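Local atomic coordinates of motility protein B (Helicobacter pylori, PDB entry 3CYP), a protein that probably forms, together with MotA, the stator of the bacterial flagellar motor and may fasten it to the cell wall through its periplasmic C-terminal domain. Residues Q31-R36 / H124-N129; F44-P49 / K56-L61; R68-L73 / N81-S86; A95-L100 / M104-V109. One frame throughout, in Å; residues are numbered along the deposited sequence. Where two conformers were deposited one is given.

Contact 1 (Q31-R36 / H124-N129); sequences QKLPKR and HSILDN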
loop_
_atom_site.group_PDB
_atom_site.type_symbol
_atom_site.label_atom_id
_atom_site.label_comp_id
_atom_site.label_asym_id
_atom_site.label_seq_id
_atom_site.Cartn_x
_atom_site.Cartn_y
_atom_site.Cartn_z
ATOM N N GLN B 31 -0.737 14.124 -9.838
ATOM C CA GLN B 31 -2.110 14.491 -10.092
ATOM C C GLN B 31 -2.332 15.056 -11.498
ATOM O O GLN B 31 -3.484 15.153 -11.935
ATOM C CB GLN B 31 -2.564 15.463 -9.016
ATOM C CG GLN B 31 -2.565 14.814 -7.668
ATOM C CD GLN B 31 -2.930 15.751 -6.572
ATOM O OE1 GLN B 31 -4.106 16.113 -6.431
ATOM N NE2 GLN B 31 -1.959 16.079 -5.726
ATOM N N LYS B 32 -1.253 15.435 -12.184
ATOM C CA LYS B 32 -1.328 15.946 -13.563
ATOM C C LYS B 32 -1.308 14.824 -14.605
ATOM O O LYS B 32 -1.617 15.062 -15.779
ATOM C CB LYS B 32 -0.161 16.898 -13.839
ATOM C CG LYS B 32 -0.203 18.181 -13.010
ATOM C CD LYS B 32 0.954 19.070 -13.348
ATOM C CE LYS B 32 1.031 20.257 -12.371
ATOM N NZ LYS B 32 0.049 21.278 -12.718
ATOM N N LEU B 33 -0.908 13.635 -14.181
ATOM C CA LEU B 33 -0.701 12.514 -15.132
ATOM C C LEU B 33 -2.006 11.932 -15.631
ATOM O O LEU B 33 -3.052 12.013 -14.983
ATOM C CB LEU B 33 0.089 11.365 -14.458
ATOM C CG LEU B 33 1.430 11.740 -13.879
ATOM C CD1 LEU B 33 2.137 10.531 -13.293
ATOM C CD2 LEU B 33 2.337 12.478 -14.882
ATOM N N PRO B 34 -1.934 11.258 -16.805
ATOM C CA PRO B 34 -3.062 10.475 -17.276
ATOM C C PRO B 34 -3.514 9.489 -16.230
ATOM O O PRO B 34 -2.665 8.876 -15.552
ATOM C CB PRO B 34 -2.487 9.773 -18.515
ATOM C CG PRO B 34 -1.440 10.631 -18.996
ATOM C CD PRO B 34 -0.792 11.168 -17.723
ATOM N N LYS B 35 -4.826 9.297 -16.113
ATOM C CA LYS B 35 -5.412 8.394 -15.147
ATOM C C LYS B 35 -4.919 6.964 -15.269
ATOM O O LYS B 35 -4.896 6.250 -14.272
ATOM C CB LYS B 35 -6.934 8.374 -15.285
ATOM C CG LYS B 35 -7.605 9.651 -14.889
ATOM C CD LYS B 35 -9.129 9.566 -15.096
ATOM C CE LYS B 35 -9.557 9.237 -16.539
ATOM N NZ LYS B 35 -9.507 10.405 -17.453
ATOM N N ARG B 36 -4.504 6.560 -16.471
ATOM C CA ARG B 36 -4.059 5.186 -16.665
ATOM C C ARG B 36 -2.636 4.948 -16.167
ATOM O O ARG B 36 -2.176 3.799 -16.168
ATOM C CB ARG B 36 -4.219 4.744 -18.133
ATOM C CG ARG B 36 -5.644 4.437 -18.472
ATOM C CD ARG B 36 -5.877 4.244 -19.981
ATOM N NE ARG B 36 -5.073 3.179 -20.569
ATOM C CZ ARG B 36 -4.051 3.361 -21.397
ATOM N NH1 ARG B 36 -3.627 4.591 -21.712
ATOM N NH2 ARG B 36 -3.430 2.305 -21.903
ATOM N N HIS B 124 6.852 12.641 -19.331
ATOM C CA HIS B 124 8.155 13.287 -19.510
ATOM C C HIS B 124 7.979 14.818 -19.521
ATOM O O HIS B 124 8.758 15.552 -18.863
ATOM C CB HIS B 124 8.794 12.816 -20.830
ATOM C CG HIS B 124 10.193 13.303 -21.010
ATOM N ND1 HIS B 124 10.807 13.344 -22.239
ATOM C CD2 HIS B 124 11.095 13.783 -20.121
ATOM C CE1 HIS B 124 12.027 13.834 -22.104
ATOM N NE2 HIS B 124 12.239 14.085 -20.827
ATOM N N SER B 125 6.939 15.281 -20.205
ATOM C CA SER B 125 6.689 16.727 -20.361
ATOM C C SER B 125 6.375 17.317 -19.018
ATOM O O SER B 125 6.876 18.385 -18.673
ATOM C CB SER B 125 5.555 17.055 -21.321
ATOM O OG SER B 125 5.942 16.767 -22.642
ATOM N N ILE B 126 5.544 16.602 -18.272
ATOM C CA ILE B 126 5.080 17.057 -16.952
ATOM C C ILE B 126 6.252 17.108 -15.988
ATOM O O ILE B 126 6.390 18.082 -15.211
ATOM C CB ILE B 126 3.890 16.161 -16.460
ATOM C CG1 ILE B 126 2.596 16.560 -17.161
ATOM C CG2 ILE B 126 3.663 16.271 -14.905
ATOM C CD1 ILE B 126 1.412 15.546 -17.085
ATOM N N LEU B 127 7.106 16.087 -16.004
ATOM C CA LEU B 127 8.315 16.096 -15.176
ATOM C C LEU B 127 9.210 17.266 -15.548
ATOM O O LEU B 127 9.695 17.961 -14.669
ATOM C CB LEU B 127 9.100 14.812 -15.341
ATOM C CG LEU B 127 8.405 13.626 -14.661
ATOM C CD1 LEU B 127 9.145 12.387 -15.090
ATOM C CD2 LEU B 127 8.354 13.801 -13.121
ATOM N N ASP B 128 9.402 17.470 -16.842
ATOM C CA ASP B 128 10.168 18.619 -17.354
ATOM C C ASP B 128 9.639 19.948 -16.866
ATOM O O ASP B 128 10.435 20.795 -16.450
ATOM C CB ASP B 128 10.124 18.631 -18.874
ATOM C CG ASP B 128 11.164 17.784 -19.473
ATOM O OD1 ASP B 128 12.025 17.278 -18.712
ATOM O OD2 ASP B 128 11.138 17.640 -20.713
ATOM N N ASN B 129 8.328 20.143 -16.954
ATOM C CA ASN B 129 7.686 21.400 -16.569
ATOM C C ASN B 129 7.901 21.703 -15.091
ATOM O O ASN B 129 8.136 22.850 -14.697
ATOM C CB ASN B 129 6.192 21.373 -16.848
ATOM C CG ASN B 129 5.866 21.318 -18.323
ATOM O OD1 ASN B 129 4.744 20.984 -18.695
ATOM N ND2 ASN B 129 6.830 21.635 -19.160
#
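I126 of helix 117-131 packs on K32 and L33. The chain is the OmpA-like periplasmic domain of MotB. Here its last helix meets the loop that leads from helix 17-30 into strand 38-44.

The apolar contacts come from both methyl groups of I126. CD1 lies 3.9 Å from CD2 of L33. CG2 of I126 reaches the same L33 methyl at 4.0 Å. The CB of K32 is shared as well, 3.9 Å from CD1 of I126 and at much the same distance from CG2. In I126 the torsion chi1 of -78° sets CG1 beside the backbone N, and an extended chi2 then carries CD1 forward to the loop. L33 is buried and also rests on I123 of the same helix. I126 in turn touches I29 on helix 17-30, which extends the apolar patch.

The charged ends stay at the margin. K32 starts toward the helix, and its CD passes CG2 of I126 at 4.2 Å. Its chain then bends at chi4, and the ammonium end leads away from the helix. The two segments share no hydrogen bond. A charged link lies further along the loop, where R36 NH2 forms a salt bridge with D116, just ahead of helix 117-131.

The remaining contact is between a methyl group and the main chain. CD1 of I126 presses on the carbonyl oxygen of K32, 3.3 Å from O.

Contact 2 (F44-P49 / K56-L61); sequences FTDDTP and KSHYEL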
loop_
_atom_site.group_PDB
_atom_site.type_symbol
_atom_site.label_atom_id
_atom_site.label_comp_id
_atom_site.label_asym_id
_atom_site.label_seq_id
_atom_site.Cartn_x
_atom_site.Cartn_y
_atom_site.Cartn_z
ATOM N N PHE B 44 13.972 0.799 -0.118
ATOM C CA PHE B 44 15.247 0.095 -0.104
ATOM C C PHE B 44 16.033 0.457 1.148
ATOM O O PHE B 44 15.758 1.471 1.819
ATOM C CB PHE B 44 16.106 0.449 -1.288
ATOM C CG PHE B 44 15.420 0.340 -2.642
ATOM C CD1 PHE B 44 15.622 -0.789 -3.436
ATOM C CD2 PHE B 44 14.612 1.366 -3.123
ATOM C CE1 PHE B 44 15.030 -0.896 -4.679
ATOM C CE2 PHE B 44 14.045 1.283 -4.400
ATOM C CZ PHE B 44 14.248 0.140 -5.166
ATOM N N THR B 45 16.989 -0.430 1.437
ATOM C CA THR B 45 18.020 -0.232 2.462
ATOM C C THR B 45 19.412 -0.573 1.950
ATOM O O THR B 45 19.595 -1.170 0.898
ATOM C CB THR B 45 17.760 -1.191 3.664
ATOM O OG1 THR B 45 18.058 -2.534 3.244
ATOM C CG2 THR B 45 16.302 -1.098 4.157
ATOM N N ASP B 46 20.407 -0.181 2.734
ATOM C CA ASP B 46 21.744 -0.740 2.621
ATOM C C ASP B 46 21.754 -2.139 3.244
ATOM O O ASP B 46 20.701 -2.680 3.636
ATOM C CB ASP B 46 22.777 0.199 3.276
ATOM C CG ASP B 46 22.561 0.414 4.762
ATOM O OD1 ASP B 46 22.119 -0.510 5.458
ATOM O OD2 ASP B 46 22.887 1.512 5.254
ATOM N N ASP B 47 22.949 -2.713 3.386
ATOM C CA ASP B 47 23.055 -4.073 3.861
ATOM C C ASP B 47 23.733 -4.090 5.215
ATOM O O ASP B 47 24.306 -5.111 5.607
ATOM C CB ASP B 47 23.824 -4.922 2.842
ATOM C CG ASP B 47 25.294 -4.567 2.760
ATOM O OD1 ASP B 47 25.711 -3.569 3.402
ATOM O OD2 ASP B 47 26.029 -5.293 2.039
ATOM N N THR B 48 23.656 -2.975 5.936
ATOM C CA THR B 48 24.276 -2.910 7.258
ATOM C C THR B 48 23.452 -3.740 8.235
ATOM O O THR B 48 22.213 -3.724 8.207
ATOM C CB THR B 48 24.449 -1.469 7.798
ATOM O OG1 THR B 48 23.189 -0.926 8.190
ATOM C CG2 THR B 48 25.086 -0.567 6.783
ATOM N N PRO B 49 24.129 -4.513 9.103
ATOM C CA PRO B 49 23.301 -5.281 10.014
ATOM C C PRO B 49 22.514 -4.350 10.928
ATOM O O PRO B 49 23.037 -3.329 11.368
ATOM C CB PRO B 49 24.326 -6.128 10.799
ATOM C CG PRO B 49 25.553 -6.120 9.951
ATOM C CD PRO B 49 25.564 -4.761 9.320
ATOM N N LYS B 56 13.018 -6.063 12.242
ATOM C CA LYS B 56 13.622 -7.375 12.332
ATOM C C LYS B 56 14.247 -7.793 11.017
ATOM O O LYS B 56 14.996 -8.768 10.959
ATOM C CB LYS B 56 12.574 -8.378 12.839
ATOM C CG LYS B 56 12.083 -8.005 14.234
ATOM C CD LYS B 56 11.222 -9.056 14.873
ATOM C CE LYS B 56 10.857 -8.642 16.305
ATOM N NZ LYS B 56 10.392 -9.791 17.138
ATOM N N SER B 57 13.964 -7.045 9.949
ATOM C CA SER B 57 14.589 -7.309 8.676
ATOM C C SER B 57 14.694 -6.019 7.885
ATOM O O SER B 57 14.004 -5.065 8.162
ATOM C CB SER B 57 13.771 -8.313 7.877
ATOM O OG SER B 57 12.536 -7.735 7.468
ATOM N N HIS B 58 15.545 -6.032 6.879
ATOM C CA HIS B 58 15.649 -4.898 5.983
ATOM C C HIS B 58 14.343 -4.789 5.169
ATOM O O HIS B 58 13.919 -3.672 4.798
ATOM C CB HIS B 58 16.852 -5.041 5.077
ATOM C CG HIS B 58 18.169 -4.894 5.786
ATOM N ND1 HIS B 58 18.919 -5.977 6.188
ATOM C CD2 HIS B 58 18.885 -3.796 6.114
ATOM C CE1 HIS B 58 20.038 -5.550 6.753
ATOM N NE2 HIS B 58 20.041 -4.233 6.731
ATOM N N TYR B 59 13.699 -5.921 4.882
ATOM C CA TYR B 59 12.393 -5.838 4.184
ATOM C C TYR B 59 11.387 -5.035 4.986
ATOM O O TYR B 59 10.624 -4.249 4.404
ATOM C CB TYR B 59 11.812 -7.216 3.846
ATOM C CG TYR B 59 12.445 -7.882 2.678
ATOM C CD1 TYR B 59 13.289 -8.983 2.869
ATOM C CD2 TYR B 59 12.252 -7.415 1.372
ATOM C CE1 TYR B 59 13.881 -9.630 1.784
ATOM C CE2 TYR B 59 12.855 -8.044 0.289
ATOM C CZ TYR B 59 13.675 -9.149 0.512
ATOM O OH TYR B 59 14.257 -9.763 -0.571
ATOM N N GLU B 60 11.350 -5.196 6.310
ATOM C CA GLU B 60 10.385 -4.451 7.134
ATOM C C GLU B 60 10.695 -2.963 7.172
ATOM O O GLU B 60 9.782 -2.134 7.116
ATOM C CB GLU B 60 10.300 -4.994 8.567
ATOM C CG GLU B 60 9.792 -6.418 8.640
ATOM C CD GLU B 60 10.128 -7.070 9.957
ATOM O OE1 GLU B 60 10.086 -6.349 10.968
ATOM O OE2 GLU B 60 10.426 -8.285 9.981
ATOM N N LEU B 61 11.973 -2.620 7.297
ATOM C CA LEU B 61 12.364 -1.230 7.265
ATOM C C LEU B 61 12.068 -0.599 5.896
ATOM O O LEU B 61 11.510 0.503 5.836
ATOM C CB LEU B 61 13.861 -1.099 7.604
ATOM C CG LEU B 61 14.522 0.279 7.399
ATOM C CD1 LEU B 61 13.871 1.404 8.211
ATOM C CD2 LEU B 61 16.048 0.151 7.673
#
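H58, in the first turn of helix 58-75, reaches across to the loop T45-T48. Its CB starts beside T45, 3.3 Å from OG1. The torsion chi1 of -70° puts CG beside the backbone N, and T45 OG1 is the nearest loop atom to CG too. CD2 faces a pair of oxygens: T45 OG1 at 3.2 Å and, beside it, the D46 carbonyl O. Those two oxygens are themselves bonded, since T45 OG1 donates to D46 O on a lone pair. CE1 passes T48 O. At the tip, NE2 donates to T48 O over 2.7 Å. The bond is bent, with an angle of 140° at the hydrogen, although the oxygen lies close to the ring plane.

This loop follows strand 38-44 of the OmpA-like fold. In relatives the same region takes part in binding peptidoglycan, which is probably so here. The loop is held in shape by D46. Its OD1 accepts from T48 N over 2.9 Å, an Asx turn, and from T48 OG1 on the same face of the carboxylate plane. Its OD2 is held by N107, and R103 of helix 100-105 packs on the D46 side chain. The D46 carboxylate lies near the H58 ring without a bond to it, OD1 being 4.4 Å from NE2.

Behind H58, S57 is the N-cap of the helix, its OG accepting from E60 N. One turn further along the helix, L61 meets the methyl of T45, with CD2 3.7 Å from CG2.

Contact 3 (R68-L73 / N81-S86); sequences RVMKVL and NQLSFS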
loop_
_atom_site.group_PDB
_atom_site.type_symbol
_atom_site.label_atom_id
_atom_site.label_comp_id
_atom_site.label_asym_id
_atom_site.label_seq_id
_atom_site.Cartn_x
_atom_site.Cartn_y
_atom_site.Cartn_z
ATOM N N ARG B 68 5.258 4.791 4.262
ATOM C CA ARG B 68 5.172 6.126 4.818
ATOM C C ARG B 68 5.200 7.186 3.730
ATOM O O ARG B 68 4.438 8.127 3.781
ATOM C CB ARG B 68 6.295 6.368 5.839
ATOM C CG ARG B 68 5.983 5.622 7.150
ATOM C CD ARG B 68 7.056 5.699 8.189
ATOM N NE ARG B 68 7.723 6.995 8.283
ATOM C CZ ARG B 68 7.311 8.039 9.003
ATOM N NH1 ARG B 68 6.178 8.015 9.696
ATOM N NH2 ARG B 68 8.033 9.139 9.014
ATOM N N VAL B 69 6.061 7.007 2.739
ATOM C CA VAL B 69 6.103 7.932 1.612
ATOM C C VAL B 69 4.754 7.885 0.906
ATOM O O VAL B 69 4.173 8.912 0.522
ATOM C CB VAL B 69 7.268 7.664 0.673
ATOM C CG1 VAL B 69 7.079 8.421 -0.660
ATOM C CG2 VAL B 69 8.571 8.112 1.382
ATOM N N MET B 70 4.253 6.675 0.664
ATOM C CA MET B 70 2.937 6.518 -0.008
ATOM C C MET B 70 1.790 7.249 0.742
ATOM O O MET B 70 0.939 7.922 0.117
ATOM C CB MET B 70 2.596 5.040 -0.222
ATOM C CG MET B 70 1.468 4.886 -1.184
ATOM S SD MET B 70 0.844 3.169 -1.238
ATOM C CE MET B 70 0.108 3.008 0.387
ATOM N N LYS B 71 1.773 7.126 2.074
ATOM C CA LYS B 71 0.761 7.799 2.886
ATOM C C LYS B 71 0.831 9.291 2.695
ATOM O O LYS B 71 -0.202 9.956 2.555
ATOM C CB LYS B 71 0.956 7.515 4.374
ATOM C CG LYS B 71 0.602 6.128 4.772
ATOM C CD LYS B 71 0.149 6.101 6.225
ATOM C CE LYS B 71 1.271 6.297 7.167
ATOM N NZ LYS B 71 0.692 6.242 8.579
ATOM N N VAL B 72 2.064 9.836 2.646
ATOM C CA VAL B 72 2.231 11.267 2.397
ATOM C C VAL B 72 1.726 11.702 1.045
ATOM O O VAL B 72 0.996 12.689 0.919
ATOM C CB VAL B 72 3.653 11.757 2.636
ATOM C CG1 VAL B 72 3.736 13.262 2.313
ATOM C CG2 VAL B 72 4.022 11.508 4.103
ATOM N N LEU B 73 2.018 10.912 0.007
ATOM C CA LEU B 73 1.462 11.229 -1.300
ATOM C C LEU B 73 -0.084 11.331 -1.263
ATOM O O LEU B 73 -0.721 12.171 -1.922
ATOM C CB LEU B 73 1.851 10.194 -2.381
ATOM C CG LEU B 73 3.344 10.225 -2.743
ATOM C CD1 LEU B 73 3.789 8.961 -3.488
ATOM C CD2 LEU B 73 3.676 11.504 -3.510
ATOM N N ASN B 81 -6.144 4.762 -5.733
ATOM C CA ASN B 81 -6.235 3.870 -6.894
ATOM C C ASN B 81 -4.995 3.874 -7.798
ATOM O O ASN B 81 -4.730 2.847 -8.462
ATOM C CB ASN B 81 -7.481 4.161 -7.732
ATOM C CG ASN B 81 -7.743 3.084 -8.761
ATOM O OD1 ASN B 81 -7.887 1.927 -8.395
ATOM N ND2 ASN B 81 -7.782 3.456 -10.037
ATOM N N GLN B 82 -4.232 4.966 -7.849
ATOM C CA GLN B 82 -3.072 5.048 -8.694
ATOM C C GLN B 82 -1.778 4.636 -7.951
ATOM O O GLN B 82 -0.707 4.644 -8.549
ATOM C CB GLN B 82 -2.903 6.452 -9.225
ATOM C CG GLN B 82 -3.758 6.773 -10.448
ATOM C CD GLN B 82 -3.643 8.222 -10.779
ATOM O OE1 GLN B 82 -4.090 9.078 -9.997
ATOM N NE2 GLN B 82 -2.966 8.526 -11.869
ATOM N N LEU B 83 -1.902 4.232 -6.683
ATOM C CA LEU B 83 -0.729 3.963 -5.856
ATOM C C LEU B 83 -0.588 2.529 -5.370
ATOM O O LEU B 83 -1.587 1.818 -5.143
ATOM C CB LEU B 83 -0.735 4.878 -4.627
ATOM C CG LEU B 83 -0.299 6.300 -4.884
ATOM C CD1 LEU B 83 -0.729 7.153 -3.677
ATOM C CD2 LEU B 83 1.221 6.396 -5.126
ATOM N N SER B 84 0.659 2.110 -5.194
ATOM C CA SER B 84 1.028 0.895 -4.487
ATOM C C SER B 84 2.399 1.135 -3.882
ATOM O O SER B 84 3.081 2.095 -4.251
ATOM C CB SER B 84 1.065 -0.273 -5.447
ATOM O OG SER B 84 2.040 -0.123 -6.430
ATOM N N PHE B 85 2.791 0.264 -2.960
ATOM C CA PHE B 85 4.156 0.288 -2.403
ATOM C C PHE B 85 4.784 -1.085 -2.403
ATOM O O PHE B 85 4.068 -2.120 -2.337
ATOM C CB PHE B 85 4.196 0.913 -1.013
ATOM C CG PHE B 85 3.705 0.006 0.107
ATOM C CD1 PHE B 85 2.331 -0.128 0.364
ATOM C CD2 PHE B 85 4.609 -0.723 0.882
ATOM C CE1 PHE B 85 1.883 -0.939 1.405
ATOM C CE2 PHE B 85 4.141 -1.549 1.915
ATOM C CZ PHE B 85 2.778 -1.650 2.157
ATOM N N SER B 86 6.106 -1.106 -2.494
ATOM C CA SER B 86 6.824 -2.351 -2.589
ATOM C C SER B 86 8.090 -2.258 -1.807
ATOM O O SER B 86 8.777 -1.248 -1.841
ATOM C CB SER B 86 7.105 -2.729 -4.029
ATOM O OG SER B 86 5.918 -2.897 -4.782
#
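M70 and L73 of helix 58-75 lie on L83 and F85 of strand 83-87. Helix 68-73 and strand 83-86 run nearly antiparallel (166°), their axes 8.7 Å apart at closest approach.

The well-packed part is leucine on leucine and methionine. L83 CD1 lies 4.0 Å from M70 CG. Its other methyl, CD2, meets L73 CD1 at the same distance. The M70 and L83 side chains lie alongside each other, pointing opposite ways. L83 also touches I39 and V41 of strand 38-44, and L73 reaches helix 17-30, so this end is buried on several sides.

M70 then goes on along the strand. With chi1 at -166° its CG stands opposite the backbone N, and SD arrives over the main chain, 3.7 Å from S84 C. The bend at chi3 takes CE to F85, where it is 3.8 Å from CD1. SD is 5.2 Å from the centroid of the F85 ring, an oblique Met-aromatic contact. The second subunit closes this end, its Y67 packing on M70 and its L83 on F85.

The looser margin is made by S84 and K71. Both are partly exposed, and each points away from the facing segment. S84 OG is hydrogen-bonded to N40 ND2.

The arrangement is that of a beta-alpha-beta crossover, in which helix 58-75 links the parallel strands 38-44 and 83-87 of the OmpA-like sheet.

Contact 4 (A95-L100 / M104-V109); sequences APNDSL and MKNNRV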
loop_
_atom_site.group_PDB
_atom_site.type_symbol
_atom_site.label_atom_id
_atom_site.label_comp_id
_atom_site.label_asym_id
_atom_site.label_seq_id
_atom_site.Cartn_x
_atom_site.Cartn_y
_atom_site.Cartn_z
ATOM N N ALA B 95 24.269 1.905 -5.202
ATOM C CA ALA B 95 25.692 2.140 -5.007
ATOM C C ALA B 95 26.245 0.883 -4.370
ATOM O O ALA B 95 25.526 0.195 -3.663
ATOM C CB ALA B 95 25.886 3.303 -4.076
ATOM N N PRO B 96 27.542 0.605 -4.561
ATOM C CA PRO B 96 28.062 -0.586 -3.896
ATOM C C PRO B 96 28.017 -0.399 -2.384
ATOM O O PRO B 96 28.152 0.726 -1.903
ATOM C CB PRO B 96 29.510 -0.682 -4.425
ATOM C CG PRO B 96 29.858 0.710 -4.841
ATOM C CD PRO B 96 28.575 1.342 -5.314
ATOM N N ASN B 97 27.789 -1.464 -1.621
ATOM C CA ASN B 97 27.724 -1.335 -0.168
ATOM C C ASN B 97 29.124 -1.461 0.426
ATOM O O ASN B 97 29.301 -2.117 1.451
ATOM C CB ASN B 97 26.799 -2.391 0.453
ATOM C CG ASN B 97 25.306 -2.043 0.317
ATOM O OD1 ASN B 97 24.540 -2.777 -0.337
ATOM N ND2 ASN B 97 24.886 -0.976 0.973
ATOM N N ASP B 98 30.088 -0.786 -0.197
ATOM C CA ASP B 98 31.510 -0.966 0.139
ATOM C C ASP B 98 32.064 0.066 1.126
ATOM O O ASP B 98 33.048 -0.224 1.828
ATOM C CB ASP B 98 32.363 -1.049 -1.128
ATOM C CG ASP B 98 32.227 0.171 -2.029
ATOM O OD1 ASP B 98 31.688 1.203 -1.572
ATOM O OD2 ASP B 98 32.676 0.093 -3.194
ATOM N N SER B 99 31.476 1.264 1.163
ATOM C CA SER B 99 31.854 2.308 2.122
ATOM C C SER B 99 30.628 2.853 2.839
ATOM O O SER B 99 29.506 2.697 2.351
ATOM C CB SER B 99 32.542 3.471 1.409
ATOM O OG SER B 99 31.586 4.418 0.922
ATOM N N LEU B 100 30.843 3.543 3.956
ATOM C CA LEU B 100 29.739 4.125 4.740
ATOM C C LEU B 100 28.891 5.095 3.914
ATOM O O LEU B 100 27.667 5.044 3.940
ATOM C CB LEU B 100 30.295 4.865 5.954
ATOM C CG LEU B 100 29.319 5.681 6.797
ATOM C CD1 LEU B 100 28.094 4.868 7.199
ATOM C CD2 LEU B 100 30.051 6.225 8.014
ATOM N N MET B 104 24.974 4.646 2.702
ATOM C CA MET B 104 23.949 5.626 3.048
ATOM C C MET B 104 23.025 5.937 1.873
ATOM O O MET B 104 21.822 6.135 2.079
ATOM C CB MET B 104 24.563 6.917 3.563
ATOM C CG MET B 104 25.160 6.750 4.941
ATOM S SD MET B 104 26.027 8.234 5.456
ATOM C CE MET B 104 24.565 9.233 5.829
ATOM N N LYS B 105 23.590 5.966 0.663
ATOM C CA LYS B 105 22.838 6.235 -0.580
ATOM C C LYS B 105 21.748 5.188 -0.841
ATOM O O LYS B 105 20.743 5.473 -1.516
ATOM C CB LYS B 105 23.789 6.244 -1.784
ATOM C CG LYS B 105 24.749 7.440 -1.881
ATOM C CD LYS B 105 24.100 8.645 -2.549
ATOM C CE LYS B 105 23.429 9.538 -1.531
ATOM N NZ LYS B 105 22.205 10.197 -1.973
ATOM N N ASN B 106 21.964 3.972 -0.351
ATOM C CA ASN B 106 21.022 2.861 -0.603
ATOM C C ASN B 106 19.763 2.907 0.246
ATOM O O ASN B 106 18.833 2.147 0.017
ATOM C CB ASN B 106 21.734 1.501 -0.455
ATOM C CG ASN B 106 22.772 1.253 -1.559
ATOM O OD1 ASN B 106 22.589 1.673 -2.697
ATOM N ND2 ASN B 106 23.909 0.609 -1.210
ATOM N N ASN B 107 19.725 3.779 1.241
ATOM C CA ASN B 107 18.584 3.941 2.108
ATOM C C ASN B 107 17.677 4.989 1.484
ATOM O O ASN B 107 17.837 6.196 1.700
ATOM C CB ASN B 107 19.052 4.362 3.503
ATOM C CG ASN B 107 19.851 3.297 4.150
ATOM O OD1 ASN B 107 19.348 2.199 4.370
ATOM N ND2 ASN B 107 21.150 3.554 4.360
ATOM N N ARG B 108 16.720 4.522 0.689
ATOM C CA ARG B 108 15.931 5.448 -0.131
ATOM C C ARG B 108 14.617 4.843 -0.574
ATOM O O ARG B 108 14.399 3.649 -0.474
ATOM C CB ARG B 108 16.736 5.942 -1.351
ATOM C CG ARG B 108 16.695 5.120 -2.643
ATOM C CD ARG B 108 17.680 4.049 -2.708
ATOM N NE ARG B 108 17.599 3.219 -3.917
ATOM C CZ ARG B 108 18.049 1.980 -3.951
ATOM N NH1 ARG B 108 18.619 1.456 -2.886
ATOM N NH2 ARG B 108 17.891 1.231 -5.021
ATOM N N VAL B 109 13.753 5.722 -1.049
ATOM C CA VAL B 109 12.490 5.327 -1.696
ATOM C C VAL B 109 12.563 5.914 -3.097
ATOM O O VAL B 109 12.987 7.061 -3.266
ATOM C CB VAL B 109 11.279 5.808 -0.921
ATOM C CG1 VAL B 109 10.018 5.748 -1.816
ATOM C CG2 VAL B 109 11.096 4.999 0.319
#
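N106 bonds to A95, and M104 meets L100. M104 lies in the short helix 100-105, and N106 in the turn that leads to strand 108-114 of the OmpA-like fold. S99 is the N-cap of the helix.

M104 N donates to L100 O over 3.0 Å, a helical bond. M104 CG also passes close to that oxygen and meets L100 CD1 at 4.2 Å, on the surface. K105 follows with its CB near the A95 methyl.

N106 makes the main polar link. Its side-chain amide pairs with the backbone of A95 through both of its ends. OD1 accepts from A95 N over 3.0 Å, on a lone pair in the carbonyl plane. ND2 donates back to A95 O with an angle of 160°, from above the carbonyl plane of A95. N106 is buried, and these two bonds fix the rotation of its amide.

N107 turns to D46 and R65, which tie the turn to neighbouring parts. R108 opens the strand. Its guanidinium meets F44 by cation-pi, and its NH1 returns to the turn, donating to N106 O over 3.0 Å.

In the fold
Contact 3 is the buried one, apolar and nearest the centre of the chain. Contact 1 is small, partly buried and also apolar, at the end of the domain opposite contacts 2 and 4. Those two are richer in hydrogen bonds and lie on the same side, about 11 Å apart between centres. They touch directly: F44 N lies 2.9 Å from R108 O in a probable backbone hydrogen bond, and N97 packs on D46 and D47. Contact 4 is mostly on the surface. Contacts 2 and 3 share helix 58-75, at its start and further along, and both touch the second subunit. Contacts 3 and 4 meet where V69 packs on V109. Along the chain, contact 1 encloses the other three.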